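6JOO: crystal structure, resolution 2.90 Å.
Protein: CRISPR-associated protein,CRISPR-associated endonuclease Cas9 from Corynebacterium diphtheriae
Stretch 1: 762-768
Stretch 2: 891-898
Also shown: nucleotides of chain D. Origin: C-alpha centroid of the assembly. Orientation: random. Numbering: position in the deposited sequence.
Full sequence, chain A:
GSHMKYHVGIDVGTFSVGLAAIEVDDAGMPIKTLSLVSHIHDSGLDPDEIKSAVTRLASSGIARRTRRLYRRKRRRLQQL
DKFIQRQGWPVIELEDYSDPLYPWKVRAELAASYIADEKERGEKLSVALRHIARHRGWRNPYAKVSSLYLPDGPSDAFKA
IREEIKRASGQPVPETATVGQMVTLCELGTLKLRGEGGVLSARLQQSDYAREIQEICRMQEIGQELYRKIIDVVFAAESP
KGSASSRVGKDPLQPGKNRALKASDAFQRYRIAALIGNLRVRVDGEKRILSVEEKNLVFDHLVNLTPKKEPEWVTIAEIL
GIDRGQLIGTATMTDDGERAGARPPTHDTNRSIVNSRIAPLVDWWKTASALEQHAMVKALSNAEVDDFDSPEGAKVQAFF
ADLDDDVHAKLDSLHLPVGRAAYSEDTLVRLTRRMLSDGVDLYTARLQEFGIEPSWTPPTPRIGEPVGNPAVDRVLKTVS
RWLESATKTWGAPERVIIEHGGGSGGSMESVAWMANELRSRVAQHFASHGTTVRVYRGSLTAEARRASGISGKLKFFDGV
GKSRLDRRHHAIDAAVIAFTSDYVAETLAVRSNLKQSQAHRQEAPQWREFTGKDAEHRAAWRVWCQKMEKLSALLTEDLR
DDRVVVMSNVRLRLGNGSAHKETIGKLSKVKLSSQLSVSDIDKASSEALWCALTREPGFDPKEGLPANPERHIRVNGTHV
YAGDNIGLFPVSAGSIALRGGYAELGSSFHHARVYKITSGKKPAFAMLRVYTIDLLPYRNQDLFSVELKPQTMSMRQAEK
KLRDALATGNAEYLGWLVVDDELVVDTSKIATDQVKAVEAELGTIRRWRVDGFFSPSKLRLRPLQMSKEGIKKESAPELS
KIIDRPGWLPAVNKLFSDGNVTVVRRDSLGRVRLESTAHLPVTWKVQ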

ATOM      1  N   LYS A 762       0.480 -42.399  22.856  1.00203.67           N
ATOM      2  CA  LYS A 762      -0.486 -42.331  21.772  1.00191.50           C
ATOM      3  C   LYS A 762      -0.045 -41.215  20.835  1.00190.19           C
ATOM      4  O   LYS A 762       0.389 -40.154  21.300  1.00188.72           O
ATOM      5  N   PRO A 763      -0.115 -41.421  19.522  1.00113.67           N
ATOM      6  CA  PRO A 763       0.314 -40.372  18.589  1.00103.34           C
ATOM      7  C   PRO A 763      -0.519 -39.107  18.754  1.00 97.24           C
ATOM      8  O   PRO A 763      -1.749 -39.136  18.661  1.00 99.29           O
ATOM      9  N   ALA A 764       0.167 -37.994  19.006  1.00 77.45           N
ATOM     10  CA  ALA A 764      -0.454 -36.691  19.175  1.00 69.38           C
ATOM     11  C   ALA A 764       0.017 -35.742  18.079  1.00 76.25           C
ATOM     12  O   ALA A 764       1.040 -35.973  17.427  1.00 87.13           O
ATOM     13  N   PHE A 765      -0.737 -34.661  17.889  1.00 65.04           N
ATOM     14  CA  PHE A 765      -0.455 -33.673  16.855  1.00 62.58           C
ATOM     15  C   PHE A 765      -0.236 -32.310  17.496  1.00 65.84           C
ATOM     16  O   PHE A 765      -1.069 -31.843  18.277  1.00 96.66           O
ATOM     17  N   ALA A 766       0.884 -31.682  17.161  1.00 58.97           N
ATOM     18  CA  ALA A 766       1.253 -30.366  17.652  1.00 51.63           C
ATOM     19  C   ALA A 766       1.483 -29.430  16.473  1.00 68.42           C
ATOM     20  O   ALA A 766       1.480 -29.843  15.309  1.00 60.13           O
HETATM   21  N   MSE A 767       1.713 -28.161  16.790  1.00 89.36           N
HETATM   22  CA  MSE A 767       1.815 -27.126  15.770  1.00 56.89           C
HETATM   23  C   MSE A 767       2.920 -26.128  16.097  1.00 52.51           C
HETATM   24  O   MSE A 767       3.078 -25.715  17.245  1.00 84.35           O
ATOM     25  N   LEU A 768       3.685 -25.742  15.081  1.00 57.37           N
ATOM     26  CA  LEU A 768       4.767 -24.774  15.225  1.00 62.24           C
ATOM     27  C   LEU A 768       4.434 -23.554  14.377  1.00 65.55           C
ATOM     28  O   LEU A 768       4.403 -23.639  13.145  1.00 69.98           O
ATOM     29  N   ALA A 891      -8.570 -27.127  19.433  1.00 66.55           N
ATOM     30  CA  ALA A 891      -7.206 -27.509  19.763  1.00 65.67           C
ATOM     31  C   ALA A 891      -6.607 -28.317  18.622  1.00 68.34           C
ATOM     32  O   ALA A 891      -7.282 -29.143  18.003  1.00 54.39           O
ATOM     33  N   VAL A 892      -5.327 -28.070  18.346  1.00 72.96           N
ATOM     34  CA  VAL A 892      -4.660 -28.727  17.227  1.00 62.97           C
ATOM     35  C   VAL A 892      -4.625 -30.237  17.432  1.00 73.04           C
ATOM     36  O   VAL A 892      -4.888 -31.009  16.500  1.00 75.59           O
ATOM     37  N   ASN A 893      -4.311 -30.684  18.651  1.00 64.17           N
ATOM     38  CA  ASN A 893      -4.216 -32.119  18.900  1.00 56.70           C
ATOM     39  C   ASN A 893      -5.581 -32.788  18.821  1.00 60.76           C
ATOM     40  O   ASN A 893      -5.708 -33.883  18.260  1.00 55.16           O
ATOM     41  N   LYS A 894      -6.612 -32.151  19.376  1.00 65.30           N
ATOM     42  CA  LYS A 894      -7.951 -32.727  19.313  1.00 77.18           C
ATOM     43  C   LYS A 894      -8.466 -32.762  17.880  1.00 75.05           C
ATOM     44  O   LYS A 894      -9.072 -33.752  17.452  1.00 82.06           O
ATOM     45  N   LEU A 895      -8.213 -31.696  17.119  1.00 92.82           N
ATOM     46  CA  LEU A 895      -8.749 -31.587  15.766  1.00 89.53           C
ATOM     47  C   LEU A 895      -8.145 -32.633  14.838  1.00 90.10           C
ATOM     48  O   LEU A 895      -8.860 -33.293  14.077  1.00 95.39           O
ATOM     49  N   PHE A 896      -6.824 -32.795  14.881  1.00 85.39           N
ATOM     50  CA  PHE A 896      -6.155 -33.672  13.930  1.00 86.65           C
ATOM     51  C   PHE A 896      -6.243 -35.135  14.336  1.00 82.29           C
ATOM     52  O   PHE A 896      -6.114 -36.020  13.482  1.00 98.52           O
ATOM     53  N   SER A 897      -6.466 -35.407  15.619  1.00 64.64           N
ATOM     54  CA  SER A 897      -6.531 -36.791  16.070  1.00 76.41           C
ATOM     55  C   SER A 897      -7.870 -37.426  15.726  1.00 73.85           C
ATOM     56  O   SER A 897      -7.921 -38.585  15.300  1.00 77.49           O
ATOM     57  N   ASP A 898      -8.963 -36.680  15.893  1.00 69.20           N
ATOM     58  CA  ASP A 898     -10.309 -37.218  15.734  1.00 87.19           C
ATOM     59  C   ASP A 898     -11.135 -36.462  14.697  1.00 94.28           C
ATOM     60  O   ASP A 898     -12.351 -36.674  14.617  1.00 99.62           O
TER

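The contact between the strand at 764-768 and the helix that begins at Val892 contains a single hydrogen bond, and that bond joins a strand backbone to a helix side chain: the amide N of Phe765 donates to OD1 of Asn893 at 3.0 Å, with a nearly linear N-H...acceptor angle of 168°. The CA-to-CB bond of Asn893 points sideways, but the t rotamer at chi1 with chi2 of 28° carries the end of the side chain to the strand, where OD1 of Asn893 also lies 3.5 Å from both CA and CB of Ala764.

The packing around this bond centers on Phe765, which points toward the helix in the m rotamer (chi2 -83°) and is covered over 107 Å², the largest share of any residue in the contact. CB of Phe896 covers one face of the Phe765 ring: it sits 4.0 Å from the Phe765 ring centroid, 30° off the normal, a CH-pi contact in which Phe896 CB comes within 3.6 Å of Phe765 CG. Phe896, also m with chi2 of -39°, starts toward the strand, but its end leads away; CB of Phe765 lies at the edge of the Phe896 ring. At the edge of the Phe765 ring, OG of Ser897 approaches CD2 of Phe765 at 3.3 Å. Ser897 is in the m rotamer, and its OG donates a short hydrogen bond to O of Asn893 (2.5 Å).

Farther along the strand, Val892 takes over from the first turn of the helix. In the t rotamer it points toward the strand, placing CG1 of Val892 3.7 Å from O of Phe765 and CG2 of Val892 3.8 Å from SE of the selenomethionine at Met767. The latter side chain is extended through chi1 and chi2 (both t), with chi3 of -127° between wells. Ala766, between the two inward-facing residues, points away.

Lys894 also points away from the strand and serves the nucleic acid. Extended with all four chi angles t, it donates from NZ of Lys894 to OP1 of DA2 at 2.8 Å and weakly to O3' of DC1 at 3.4 Å, while N of Ala891, at the N-cap position, donates to OP2 of DA2 at 3.1 Å. Neither Lys894 nor Ala891 touches the strand; both bind the DNA.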

ATOM      1  CB  LYS A 762      -1.899 -42.080  22.305  1.00112.78           C
ATOM      2  CG  LYS A 762      -2.978 -42.014  21.237  1.00112.05           C
ATOM      3  CD  LYS A 762      -4.274 -41.460  21.803  1.00110.70           C
ATOM      4  CE  LYS A 762      -5.148 -40.884  20.698  1.00108.43           C
ATOM      5  NZ  LYS A 762      -6.293 -40.094  21.231  1.00106.84           N
ATOM      6  CB  PRO A 763       0.108 -41.017  17.214  1.00 95.16           C
ATOM      7  CG  PRO A 763      -0.861 -42.132  17.450  1.00110.33           C
ATOM      8  CD  PRO A 763      -0.549 -42.639  18.819  1.00121.79           C
ATOM      9  CB  ALA A 764      -0.134 -36.096  20.553  1.00 60.37           C
ATOM     10  CB  PHE A 765      -1.592 -33.607  15.833  1.00 65.80           C
ATOM     11  CG  PHE A 765      -1.807 -34.891  15.083  1.00 70.40           C
ATOM     12  CD1 PHE A 765      -1.030 -35.198  13.981  1.00 69.70           C
ATOM     13  CD2 PHE A 765      -2.788 -35.787  15.476  1.00 79.76           C
ATOM     14  CE1 PHE A 765      -1.223 -36.376  13.285  1.00 93.83           C
ATOM     15  CE2 PHE A 765      -2.987 -36.966  14.786  1.00 77.33           C
ATOM     16  CZ  PHE A 765      -2.203 -37.260  13.689  1.00 84.08           C
ATOM     17  CB  ALA A 766       2.508 -30.435  18.530  1.00 60.63           C
HETATM   18  CB  MSE A 767       0.476 -26.407  15.632  1.00 49.96           C
HETATM   19  CG  MSE A 767       0.494 -25.204  14.718  1.00 71.81           C
HETATM   20 SE   MSE A 767      -1.030 -24.040  15.048  1.00 87.98          SE
HETATM   21  CE  MSE A 767      -1.695 -23.929  13.225  1.00 79.24           C
ATOM     22  CB  LEU A 768       6.102 -25.384  14.805  1.00 68.93           C
ATOM     23  CG  LEU A 768       7.260 -24.400  14.646  1.00 63.25           C
ATOM     24  CD1 LEU A 768       7.583 -23.745  15.975  1.00 42.49           C
ATOM     25  CD2 LEU A 768       8.478 -25.110  14.081  1.00 80.75           C
ATOM     26  CB  ALA A 891      -7.168 -28.316  21.060  1.00 60.96           C
ATOM     27  CB  VAL A 892      -3.251 -28.137  17.041  1.00 54.53           C
ATOM     28  CG1 VAL A 892      -2.369 -29.074  16.227  1.00 62.36           C
ATOM     29  CG2 VAL A 892      -3.347 -26.765  16.386  1.00 58.15           C
ATOM     30  CB  ASN A 893      -3.572 -32.383  20.259  1.00 57.66           C
ATOM     31  CG  ASN A 893      -3.370 -33.860  20.521  1.00 75.23           C
ATOM     32  OD1 ASN A 893      -3.214 -34.644  19.586  1.00 71.05           O
ATOM     33  ND2 ASN A 893      -3.382 -34.251  21.792  1.00 79.63           N
ATOM     34  CB  LYS A 894      -8.903 -31.935  20.209  1.00 64.72           C
ATOM     35  CG  LYS A 894     -10.290 -32.541  20.352  1.00 63.70           C
ATOM     36  CD  LYS A 894     -11.218 -31.600  21.109  1.00 73.49           C
ATOM     37  CE  LYS A 894     -12.540 -32.278  21.446  1.00 88.77           C
ATOM     38  NZ  LYS A 894     -13.496 -31.322  22.078  1.00 78.45           N
ATOM     39  CB  LEU A 895      -8.493 -30.180  15.223  1.00 75.74           C
ATOM     40  CG  LEU A 895      -8.782 -29.922  13.746  1.00 71.27           C
ATOM     41  CD1 LEU A 895     -10.270 -29.956  13.476  1.00 80.82           C
ATOM     42  CD2 LEU A 895      -8.192 -28.596  13.302  1.00 65.27           C
ATOM     43  CB  PHE A 896      -4.695 -33.249  13.775  1.00 87.70           C
ATOM     44  CG  PHE A 896      -4.521 -31.971  13.011  1.00 80.08           C
ATOM     45  CD1 PHE A 896      -5.312 -31.704  11.908  1.00 55.43           C
ATOM     46  CD2 PHE A 896      -3.580 -31.031  13.399  1.00 86.30           C
ATOM     47  CE1 PHE A 896      -5.161 -30.535  11.199  1.00 49.94           C
ATOM     48  CE2 PHE A 896      -3.428 -29.854  12.693  1.00 70.29           C
ATOM     49  CZ  PHE A 896      -4.220 -29.606  11.592  1.00 52.36           C
ATOM     50  CB  SER A 897      -6.270 -36.859  17.573  1.00 75.53           C
ATOM     51  OG  SER A 897      -5.014 -36.283  17.889  1.00 64.16           O
ATOM     52  CB  ASP A 898     -11.040 -37.214  17.082  1.00 86.49           C
ATOM     53  CG  ASP A 898     -10.301 -38.004  18.152  1.00 85.81           C
ATOM     54  OD1 ASP A 898      -9.736 -39.070  17.828  1.00 91.96           O
ATOM     55  OD2 ASP A 898     -10.282 -37.555  19.319  1.00 75.70           O
TER
ATOM     56  P    DA D   2     -11.785 -28.001  22.356  1.00 76.35           P
ATOM     57  OP1  DA D   2     -12.863 -28.651  21.578  1.00 75.51           O
ATOM     58  OP2  DA D   2     -10.650 -27.348  21.665  1.00 78.30           O
ATOM     59  O5'  DA D   2     -12.456 -26.921  23.317  1.00 77.53           O
ATOM     60  C5'  DA D   2     -13.695 -27.195  23.940  1.00 77.03           C
ATOM     61  C4'  DA D   2     -14.071 -26.069  24.883  1.00 76.79           C
ATOM     62  O4'  DA D   2     -12.943 -25.755  25.730  1.00 75.02           O
ATOM     63  C3'  DA D   2     -14.477 -24.763  24.199  1.00 77.65           C
ATOM     64  O3'  DA D   2     -15.798 -24.419  24.568  1.00 79.73           O
ATOM     65  C2'  DA D   2     -13.459 -23.723  24.692  1.00 76.44           C
ATOM     66  C1'  DA D   2     -12.878 -24.366  25.942  1.00 75.66           C
ATOM     67  N9   DA D   2     -11.475 -24.019  26.172  1.00 75.64           N
ATOM     68  C8   DA D   2     -10.391 -24.581  25.563  1.00 75.26           C
ATOM     69  N7   DA D   2      -9.244 -24.087  25.960  1.00 75.34           N
ATOM     70  C5   DA D   2      -9.595 -23.133  26.897  1.00 75.80           C
ATOM     71  C6   DA D   2      -8.828 -22.256  27.687  1.00 76.10           C
ATOM     72  N6   DA D   2      -7.492 -22.205  27.643  1.00 75.96           N
ATOM     73  N1   DA D   2      -9.487 -21.429  28.525  1.00 76.56           N
ATOM     74  C2   DA D   2     -10.823 -21.484  28.562  1.00 76.75           C
ATOM     75  N3   DA D   2     -11.654 -22.266  27.867  1.00 76.45           N
ATOM     76  C4   DA D   2     -10.969 -23.076  27.045  1.00 76.00           C
ATOM     77  O5'  DC D   1      -7.368 -31.254  24.501  1.00 79.56           O
ATOM     78  C5'  DC D   1      -8.271 -30.402  23.805  1.00 79.22           C
ATOM     79  C4'  DC D   1      -9.432 -30.002  24.698  1.00 78.87           C
ATOM     80  O4'  DC D   1      -8.943 -29.706  26.021  1.00 78.01           O
ATOM     81  C3'  DC D   1     -10.164 -28.752  24.261  1.00 79.73           C
ATOM     82  O3'  DC D   1     -11.188 -29.101  23.357  1.00 79.50           O
ATOM     83  C2'  DC D   1     -10.743 -28.212  25.572  1.00 80.57           C
ATOM     84  C1'  DC D   1      -9.774 -28.738  26.636  1.00 79.53           C
ATOM     85  N1   DC D   1      -8.904 -27.685  27.243  1.00 81.27           N
ATOM     86  C2   DC D   1      -9.468 -26.684  28.047  1.00 83.45           C
ATOM     87  O2   DC D   1     -10.690 -26.678  28.239  1.00 85.69           O
ATOM     88  N3   DC D   1      -8.656 -25.745  28.594  1.00 83.17           N
ATOM     89  C4   DC D   1      -7.342 -25.785  28.366  1.00 81.57           C
ATOM     90  N4   DC D   1      -6.581 -24.839  28.925  1.00 81.35           N
ATOM     91  C5   DC D   1      -6.749 -26.797  27.556  1.00 80.85           C
ATOM     92  C6   DC D   1      -7.558 -27.717  27.023  1.00 80.66           C